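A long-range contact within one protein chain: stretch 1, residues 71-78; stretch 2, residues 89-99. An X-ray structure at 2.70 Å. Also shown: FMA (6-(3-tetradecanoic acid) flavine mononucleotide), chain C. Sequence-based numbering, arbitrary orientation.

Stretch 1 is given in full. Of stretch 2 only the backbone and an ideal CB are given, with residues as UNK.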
ATOM      1  N   LYS A  71       4.739   8.277  -2.103  1.00 20.53           N
ATOM      2  CA  LYS A  71       6.027   7.610  -2.228  1.00 19.64           C
ATOM      3  C   LYS A  71       5.983   6.136  -2.566  1.00 18.85           C
ATOM      4  O   LYS A  71       5.020   5.472  -2.179  1.00 19.90           O
ATOM      5  CB  LYS A  71       6.851   7.738  -0.951  1.00 20.77           C
ATOM      6  CG  LYS A  71       7.064   9.159  -0.426  1.00 22.44           C
ATOM      7  CD  LYS A  71       8.193   9.178   0.612  1.00 23.73           C
ATOM      8  CE  LYS A  71       8.041  10.290   1.633  1.00 24.28           C
ATOM      9  NZ  LYS A  71       8.398   9.806   3.000  1.00 24.28           N
ATOM     10  N   LEU A  72       6.997   5.646  -3.231  1.00 18.05           N
ATOM     11  CA  LEU A  72       7.104   4.220  -3.643  1.00 17.67           C
ATOM     12  C   LEU A  72       8.455   3.670  -3.173  1.00 17.92           C
ATOM     13  O   LEU A  72       9.502   4.350  -3.276  1.00 18.31           O
ATOM     14  CB  LEU A  72       6.763   4.176  -5.104  1.00 17.32           C
ATOM     15  CG  LEU A  72       7.272   3.262  -6.169  1.00 17.11           C
ATOM     16  CD1 LEU A  72       8.601   3.772  -6.732  1.00 17.14           C
ATOM     17  CD2 LEU A  72       7.454   1.836  -5.659  1.00 17.06           C
ATOM     18  N   TYR A  73       8.429   2.459  -2.641  1.00 16.62           N
ATOM     19  CA  TYR A  73       9.589   1.769  -2.087  1.00 15.55           C
ATOM     20  C   TYR A  73       9.697   0.347  -2.617  1.00 15.72           C
ATOM     21  O   TYR A  73       8.752  -0.121  -3.264  1.00 16.22           O
ATOM     22  CB  TYR A  73       9.413   1.689  -0.550  1.00 13.91           C
ATOM     23  CG  TYR A  73       9.338   3.000   0.186  1.00 12.32           C
ATOM     24  CD1 TYR A  73       8.241   3.839   0.070  1.00 12.38           C
ATOM     25  CD2 TYR A  73      10.338   3.431   1.040  1.00 11.83           C
ATOM     26  CE1 TYR A  73       8.164   5.034   0.762  1.00 11.77           C
ATOM     27  CE2 TYR A  73      10.298   4.623   1.738  1.00 10.87           C
ATOM     28  CZ  TYR A  73       9.194   5.423   1.586  1.00 11.18           C
ATOM     29  OH  TYR A  73       9.125   6.624   2.242  1.00 13.31           O
ATOM     30  N   VAL A  74      10.804  -0.310  -2.313  1.00 15.76           N
ATOM     31  CA  VAL A  74      11.024  -1.703  -2.714  1.00 15.71           C
ATOM     32  C   VAL A  74      11.749  -2.417  -1.552  1.00 16.08           C
ATOM     33  O   VAL A  74      12.760  -1.966  -1.024  1.00 16.28           O
ATOM     34  CB  VAL A  74      11.672  -1.932  -4.075  1.00 15.48           C
ATOM     35  CG1 VAL A  74      11.802  -0.702  -4.955  1.00 15.32           C
ATOM     36  CG2 VAL A  74      12.988  -2.699  -4.015  1.00 15.02           C
ATOM     37  N   LEU A  75      11.174  -3.541  -1.207  1.00 16.57           N
ATOM     38  CA  LEU A  75      11.576  -4.477  -0.153  1.00 16.41           C
ATOM     39  C   LEU A  75      12.990  -4.968  -0.486  1.00 16.31           C
ATOM     40  O   LEU A  75      13.217  -5.350  -1.645  1.00 15.94           O
ATOM     41  CB  LEU A  75      10.507  -5.573  -0.096  1.00 15.43           C
ATOM     42  CG  LEU A  75      10.222  -6.314   1.193  1.00 15.40           C
ATOM     43  CD1 LEU A  75       9.152  -5.583   1.987  1.00 15.50           C
ATOM     44  CD2 LEU A  75       9.761  -7.737   0.891  1.00 14.31           C
ATOM     45  N   ALA A  76      13.850  -4.895   0.513  1.00 16.53           N
ATOM     46  CA  ALA A  76      15.242  -5.338   0.330  1.00 17.74           C
ATOM     47  C   ALA A  76      15.297  -6.807   0.777  1.00 19.09           C
ATOM     48  O   ALA A  76      15.826  -7.215   1.813  1.00 19.22           O
ATOM     49  CB  ALA A  76      16.232  -4.435   0.984  1.00 16.81           C
ATOM     50  N   THR A  77      14.701  -7.575  -0.108  1.00 20.07           N
ATOM     51  CA  THR A  77      14.475  -8.991  -0.124  1.00 21.84           C
ATOM     52  C   THR A  77      15.667  -9.858  -0.452  1.00 23.32           C
ATOM     53  O   THR A  77      15.692 -11.044  -0.063  1.00 23.53           O
ATOM     54  CB  THR A  77      13.355  -9.282  -1.219  1.00 22.29           C
ATOM     55  OG1 THR A  77      12.783  -7.951  -1.428  1.00 23.59           O
ATOM     56  CG2 THR A  77      12.314 -10.311  -0.788  1.00 22.51           C
ATOM     57  N   SER A  78      16.604  -9.265  -1.169  1.00 25.01           N
ATOM     58  CA  SER A  78      17.829  -9.994  -1.562  1.00 26.46           C
ATOM     59  C   SER A  78      18.926  -9.010  -1.952  1.00 27.09           C
ATOM     60  O   SER A  78      18.821  -7.818  -1.672  1.00 26.29           O
ATOM     61  CB  SER A  78      17.547 -10.967  -2.688  1.00 27.72           C
ATOM     62  OG  SER A  78      16.889 -10.270  -3.747  1.00 29.13           O
ATOM     63  N   UNK A  89      17.419   4.436  -7.820  1.00 25.67           N
ATOM     64  CA  UNK A  89      17.460   5.223  -6.589  1.00 25.45           C
ATOM     65  C   UNK A  89      16.342   5.021  -5.579  1.00 25.21           C
ATOM     66  O   UNK A  89      16.286   5.802  -4.594  1.00 25.49           O
ATOM     67  CB  UNK A  89      17.481   6.705  -6.969  1.00 25.45           C
ATOM     68  N   UNK A  90      15.480   4.040  -5.729  1.00 24.71           N
ATOM     69  CA  UNK A  90      14.373   3.745  -4.810  1.00 24.16           C
ATOM     70  C   UNK A  90      14.831   3.366  -3.397  1.00 23.36           C
ATOM     71  O   UNK A  90      15.822   2.634  -3.201  1.00 23.85           O
ATOM     72  CB  UNK A  90      13.524   2.609  -5.384  1.00 24.16           C
ATOM     73  N   UNK A  91      14.095   3.823  -2.408  1.00 22.18           N
ATOM     74  CA  UNK A  91      14.381   3.506  -1.008  1.00 21.67           C
ATOM     75  C   UNK A  91      13.894   2.071  -0.790  1.00 21.40           C
ATOM     76  O   UNK A  91      13.007   1.594  -1.522  1.00 21.28           O
ATOM     77  CB  UNK A  91      13.708   4.489  -0.047  1.00 21.67           C
ATOM     78  N   UNK A  92      14.500   1.453   0.198  1.00 21.10           N
ATOM     79  CA  UNK A  92      14.210   0.088   0.615  1.00 20.92           C
ATOM     80  C   UNK A  92      13.328   0.050   1.879  1.00 21.02           C
ATOM     81  O   UNK A  92      13.304   0.986   2.701  1.00 21.15           O
ATOM     82  CB  UNK A  92      15.518  -0.666   0.864  1.00 20.92           C
ATOM     83  N   UNK A  93      12.665  -1.086   2.000  1.00 20.85           N
ATOM     84  CA  UNK A  93      11.809  -1.329   3.201  1.00 21.20           C
ATOM     85  C   UNK A  93      12.386  -2.632   3.775  1.00 20.82           C
ATOM     86  O   UNK A  93      12.230  -3.717   3.212  1.00 20.60           O
ATOM     87  CB  UNK A  93      10.319  -1.442   2.872  1.00 21.20           C
ATOM     88  N   UNK A  94      13.120  -2.457   4.859  1.00 20.60           N
ATOM     89  CA  UNK A  94      13.830  -3.532   5.566  1.00 19.99           C
ATOM     90  C   UNK A  94      12.894  -4.552   6.153  1.00 20.13           C
ATOM     91  O   UNK A  94      11.908  -4.132   6.764  1.00 20.29           O
ATOM     92  CB  UNK A  94      14.704  -2.952   6.680  1.00 19.99           C
ATOM     93  N   UNK A  95      13.202  -5.829   5.938  1.00 20.93           N
ATOM     94  CA  UNK A  95      12.323  -6.870   6.489  1.00 22.65           C
ATOM     95  C   UNK A  95      12.417  -6.920   8.018  1.00 24.63           C
ATOM     96  O   UNK A  95      13.342  -6.490   8.709  1.00 25.39           O
ATOM     97  CB  UNK A  95      12.681  -8.235   5.898  1.00 22.65           C
ATOM     98  N   UNK A  96      11.361  -7.467   8.548  1.00 26.36           N
ATOM     99  CA  UNK A  96      11.056  -7.675   9.971  1.00 27.81           C
ATOM    100  C   UNK A  96      11.775  -8.928  10.448  1.00 27.97           C
ATOM    101  O   UNK A  96      12.394  -8.789  11.517  1.00 28.94           O
ATOM    102  CB  UNK A  96       9.549  -7.794  10.206  1.00 27.81           C
ATOM    103  N   UNK A  97      11.705 -10.016   9.706  1.00 27.36           N
ATOM    104  CA  UNK A  97      12.342 -11.284  10.043  1.00 27.10           C
ATOM    105  C   UNK A  97      13.785 -11.404   9.524  1.00 27.94           C
ATOM    106  O   UNK A  97      14.235 -12.502   9.125  1.00 28.62           O
ATOM    107  CB  UNK A  97      11.503 -12.435   9.484  1.00 27.10           C
ATOM    108  N   UNK A  98      14.498 -10.308   9.565  1.00 28.23           N
ATOM    109  CA  UNK A  98      15.888 -10.287   9.111  1.00 28.59           C
ATOM    110  C   UNK A  98      16.773 -10.059  10.322  1.00 29.06           C
ATOM    111  O   UNK A  98      16.676  -8.971  10.905  1.00 29.26           O
ATOM    112  CB  UNK A  98      16.118  -9.209   8.050  1.00 28.59           C
ATOM    113  N   UNK A  99      17.567 -11.063  10.659  1.00 29.11           N
ATOM    114  CA  UNK A  99      18.477 -10.861  11.821  1.00 29.10           C
ATOM    115  C   UNK A  99      19.157  -9.533  11.499  1.00 29.17           C
ATOM    116  O   UNK A  99      19.765  -9.403  10.418  1.00 29.66           O
ATOM    117  CB  UNK A  99      19.480 -12.000  12.015  1.00 29.10           C
TER
HETATM  118  N1  FMA C 232      13.196  -9.895 -11.783  1.00 39.04           N
HETATM  119  C2  FMA C 232      13.087 -10.562 -12.941  1.00 38.80           C
HETATM  120  O2  FMA C 232      13.126 -11.714 -13.177  1.00 38.84           O
HETATM  121  N3  FMA C 232      12.889  -9.809 -14.176  1.00 38.36           N
HETATM  122  C4  FMA C 232      12.820  -8.471 -14.134  1.00 38.59           C
HETATM  123  O4  FMA C 232      12.669  -7.831 -15.138  1.00 39.07           O
HETATM  124  C4A FMA C 232      12.939  -7.790 -12.892  1.00 39.02           C
HETATM  125  N5  FMA C 232      12.877  -6.491 -12.820  1.00 39.33           N
HETATM  126  C5A FMA C 232      12.958  -5.764 -11.703  1.00 40.05           C
HETATM  127  C6  FMA C 232      12.913  -4.378 -11.706  1.00 40.71           C
HETATM  128  C7  FMA C 232      12.970  -3.708 -10.514  1.00 40.56           C
HETATM  129  C7M FMA C 232      12.910  -2.150 -10.415  1.00 40.56           C
HETATM  130  C8  FMA C 232      13.114  -4.418  -9.266  1.00 40.43           C
HETATM  131  C8M FMA C 232      13.203  -3.716  -7.952  1.00 40.44           C
HETATM  132  C9  FMA C 232      13.182  -5.792  -9.288  1.00 40.32           C
HETATM  133  C9A FMA C 232      13.132  -6.505 -10.455  1.00 40.22           C
HETATM  134  N10 FMA C 232      13.183  -7.904 -10.550  1.00 40.01           N
HETATM  135  C10 FMA C 232      13.114  -8.620 -11.672  1.00 39.35           C
HETATM  136  C1B FMA C 232      13.475  -8.644  -9.304  1.00 40.50           C
HETATM  137  C2B FMA C 232      12.776  -9.707  -8.468  1.00 41.61           C
HETATM  138  O2B FMA C 232      12.985  -9.250  -7.133  1.00 41.34           O
HETATM  139  C3B FMA C 232      13.532 -11.018  -8.667  1.00 42.64           C
HETATM  140  O3' FMA C 232      13.262 -11.524  -9.918  1.00 43.50           O
HETATM  141  C4B FMA C 232      13.192 -12.054  -7.595  1.00 43.19           C
HETATM  142  O4' FMA C 232      13.509 -11.446  -6.294  1.00 43.59           O
HETATM  143  C5B FMA C 232      13.988 -13.352  -7.829  1.00 43.72           C
HETATM  144  O5' FMA C 232      15.395 -13.066  -7.263  1.00 44.68           O
HETATM  145  P   FMA C 232      15.913 -13.419  -5.811  1.00 45.29           P
HETATM  146  O1P FMA C 232      15.868 -11.989  -5.167  1.00 45.02           O
HETATM  147  O2P FMA C 232      14.903 -14.290  -5.243  1.00 45.23           O
HETATM  148  O3P FMA C 232      17.126 -14.067  -5.911  1.00 45.22           O
HETATM  149  C1' FMA C 232      14.979  -3.622 -14.373  1.00 43.35           C
HETATM  150  O1' FMA C 232      16.109  -4.238 -14.545  1.00 43.75           O
HETATM  151  O2' FMA C 232      14.779  -2.641 -15.093  1.00 43.22           O
HETATM  152  C2' FMA C 232      13.846  -4.448 -13.858  1.00 42.57           C
HETATM  153  C3' FMA C 232      12.784  -3.697 -13.022  1.00 41.59           C
HETATM  154  C4' FMA C 232      11.445  -3.787 -13.660  1.00 41.50           C
HETATM  155  C5' FMA C 232      10.381  -2.808 -13.192  1.00 41.22           C
HETATM  156  C6' FMA C 232       9.042  -3.313 -13.664  1.00 41.73           C
HETATM  157  C7' FMA C 232       7.962  -2.252 -13.506  1.00 42.47           C
HETATM  158  C8' FMA C 232       6.598  -2.765 -13.770  1.00 43.04           C
HETATM  159  C9' FMA C 232       5.445  -1.763 -13.710  1.00 44.03           C
HETATM  160  C11 FMA C 232       5.340  -1.186 -12.311  1.00 44.77           C
HETATM  161  C12 FMA C 232       6.066   0.102 -12.076  1.00 45.54           C
HETATM  162  C13 FMA C 232       6.440   0.440 -10.670  1.00 46.47           C
HETATM  163  C14 FMA C 232       5.319   1.078  -9.880  1.00 47.12           C
HETATM  164  C15 FMA C 232       5.783   2.208  -8.999  1.00 47.59           C

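Position 89 has phi/psi of 69/9, a left-handed conformation. Nothing of stretch 1 lies within 5.5 Å of its ideal CB. Glycine suits the positive phi best, asparagine or aspartate next; most other unbranched residues are tolerated, and stretch 1 sets no limit on size. The residue is Ala89, and it makes no contact with stretch 1.

At position 90 the CA-to-CB bond points toward stretch 1. The ideal CB lies 3.8 Å from Val74 CG1. Leu72 offers more carbon nearby, so an aliphatic side chain fits; leucine, isoleucine, valine or methionine are all plausible. The residue is Leu90. It reaches both neighbours, with Leu90 CD1 3.5 Å from Val74 CG1 and Leu90 CD2 3.4 Å from Leu72 CD1.

Position 91 points sideways, and its ideal CB is 3.7 Å from Tyr73 CD2. Its carbonyl O accepts a hydrogen bond from Val74 N at 3.0 Å. Its own N lacks a partner in stretch 1, and phi is -77°. Proline is therefore allowed, as are valine or other apolar residues. The residue is Pro91. Its CB packs 3.7 Å from Tyr73 CD2, and its CD lies 3.5 Å from Leu72 O.

Position 92 forms a parallel bridge with Val74, and their side chains share a sheet face. The ideal CB is 3.8 Å from Ala76 CB. The short alanine leaves room beside it, so a branched or longer aliphatic group would suit. The residue is Leu92, whose CD1 rests 3.6 Å from Ala76 CB. Its CA also makes a CA-H...O contact with Val74 O at 3.0 Å.

Position 93 bridges Leu75, again in parallel, with side chains on the other face. Its N donates to Val74 O at 3.2 Å. Its O accepts a weak bond from Ala76 N at 3.4 Å. The ideal CB is 4.4 Å from Leu75 CD1 and 4.7 Å from Tyr73 CB. An apolar residue is expected, and beta-branched ones suit a strand. The residue is Val93. Its CG1 meets Leu75 CD1 at 3.2 Å, a tight apolar contact.

Position 94 points away, so its CB alone says little. A small side chain would miss stretch 1, while a long one could bend back. The residue is Phe94, with chi1 near -75°. Its ring returns far enough for CE1 to lie 4.1 Å from Ala76 CB.

Position 95 points sideways, with its ideal CB 5.3 Å from Ala76 O. A long, flexible chain could run past Leu75 and end near Thr77; lysine, arginine, glutamine or methionine would do. The residue is Lys95. Its CD lies 4.2 Å from Leu75 CD2, and its NZ ends 4.4 Å from Thr77 CG2.

Positions 96 and 97 are out of reach, so stretch 1 sets no preference. They are Trp96 and Asp97.

Position 98 points toward stretch 1 but starts far off. Many polar or small residues would fit. The residue is Asp98, whose OD2 stays 4.4 Å from Ala76 O.

Position 99 is out of reach and unconstrained here. It is Ile99.

Stretch 2 (89-99) ALPLVFKWDDI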
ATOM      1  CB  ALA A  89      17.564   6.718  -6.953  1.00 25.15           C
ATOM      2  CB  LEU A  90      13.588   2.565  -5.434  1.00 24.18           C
ATOM      3  CG  LEU A  90      13.307   2.611  -6.924  1.00 24.28           C
ATOM      4  CD1 LEU A  90      13.215   1.201  -7.490  1.00 24.49           C
ATOM      5  CD2 LEU A  90      11.985   3.338  -7.152  1.00 24.04           C
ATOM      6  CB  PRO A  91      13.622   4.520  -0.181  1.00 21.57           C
ATOM      7  CG  PRO A  91      12.950   5.431  -1.161  1.00 21.97           C
ATOM      8  CD  PRO A  91      12.904   4.669  -2.480  1.00 22.28           C
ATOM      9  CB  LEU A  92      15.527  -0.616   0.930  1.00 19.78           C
ATOM     10  CG  LEU A  92      16.732  -0.623   0.050  1.00 18.59           C
ATOM     11  CD1 LEU A  92      17.886  -1.269   0.823  1.00 18.93           C
ATOM     12  CD2 LEU A  92      16.450  -1.484  -1.171  1.00 18.55           C
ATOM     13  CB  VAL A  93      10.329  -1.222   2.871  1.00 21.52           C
ATOM     14  CG1 VAL A  93       9.788  -2.399   2.055  1.00 21.45           C
ATOM     15  CG2 VAL A  93       9.486  -0.961   4.110  1.00 20.95           C
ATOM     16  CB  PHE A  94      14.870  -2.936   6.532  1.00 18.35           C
ATOM     17  CG  PHE A  94      16.053  -2.433   5.725  1.00 17.40           C
ATOM     18  CD1 PHE A  94      16.923  -3.368   5.147  1.00 17.10           C
ATOM     19  CD2 PHE A  94      16.259  -1.085   5.496  1.00 16.75           C
ATOM     20  CE1 PHE A  94      18.012  -2.975   4.397  1.00 16.33           C
ATOM     21  CE2 PHE A  94      17.345  -0.659   4.722  1.00 16.04           C
ATOM     22  CZ  PHE A  94      18.209  -1.604   4.179  1.00 16.28           C
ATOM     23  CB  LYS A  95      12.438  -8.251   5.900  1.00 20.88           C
ATOM     24  CG  LYS A  95      11.796  -8.320   4.505  1.00 20.25           C
ATOM     25  CD  LYS A  95      11.273  -9.703   4.248  1.00 20.46           C
ATOM     26  CE  LYS A  95      12.308 -10.793   4.318  1.00 20.76           C
ATOM     27  NZ  LYS A  95      11.994 -11.849   3.306  1.00 22.08           N
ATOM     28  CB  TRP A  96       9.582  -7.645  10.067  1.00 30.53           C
ATOM     29  CG  TRP A  96       8.448  -8.436  10.476  1.00 32.34           C
ATOM     30  CD1 TRP A  96       7.234  -7.848  10.756  1.00 33.24           C
ATOM     31  CD2 TRP A  96       8.202  -9.833  10.656  1.00 33.20           C
ATOM     32  NE1 TRP A  96       6.291  -8.771  11.096  1.00 34.53           N
ATOM     33  CE2 TRP A  96       6.866 -10.009  11.059  1.00 33.63           C
ATOM     34  CE3 TRP A  96       8.983 -10.959  10.526  1.00 34.06           C
ATOM     35  CZ2 TRP A  96       6.298 -11.241  11.342  1.00 33.68           C
ATOM     36  CZ3 TRP A  96       8.427 -12.198  10.795  1.00 34.78           C
ATOM     37  CH2 TRP A  96       7.106 -12.349  11.205  1.00 34.04           C
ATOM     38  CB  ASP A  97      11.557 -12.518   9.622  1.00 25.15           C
ATOM     39  CG  ASP A  97      10.866 -12.434   8.294  1.00 24.16           C
ATOM     40  OD1 ASP A  97      10.735 -11.373   7.689  1.00 23.69           O
ATOM     41  OD2 ASP A  97      10.418 -13.514   7.859  1.00 24.60           O
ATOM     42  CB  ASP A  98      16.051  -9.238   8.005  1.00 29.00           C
ATOM     43  CG  ASP A  98      16.028  -9.968   6.662  1.00 30.08           C
ATOM     44  OD1 ASP A  98      16.239 -11.197   6.668  1.00 30.94           O
ATOM     45  OD2 ASP A  98      15.799  -9.311   5.629  1.00 30.02           O
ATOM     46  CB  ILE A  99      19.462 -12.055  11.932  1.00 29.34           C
ATOM     47  CG1 ILE A  99      18.775 -13.243  12.658  1.00 29.79           C
ATOM     48  CG2 ILE A  99      20.800 -11.703  12.624  1.00 30.07           C
ATOM     49  CD1 ILE A  99      19.419 -14.605  12.243  1.00 30.85           C
TER
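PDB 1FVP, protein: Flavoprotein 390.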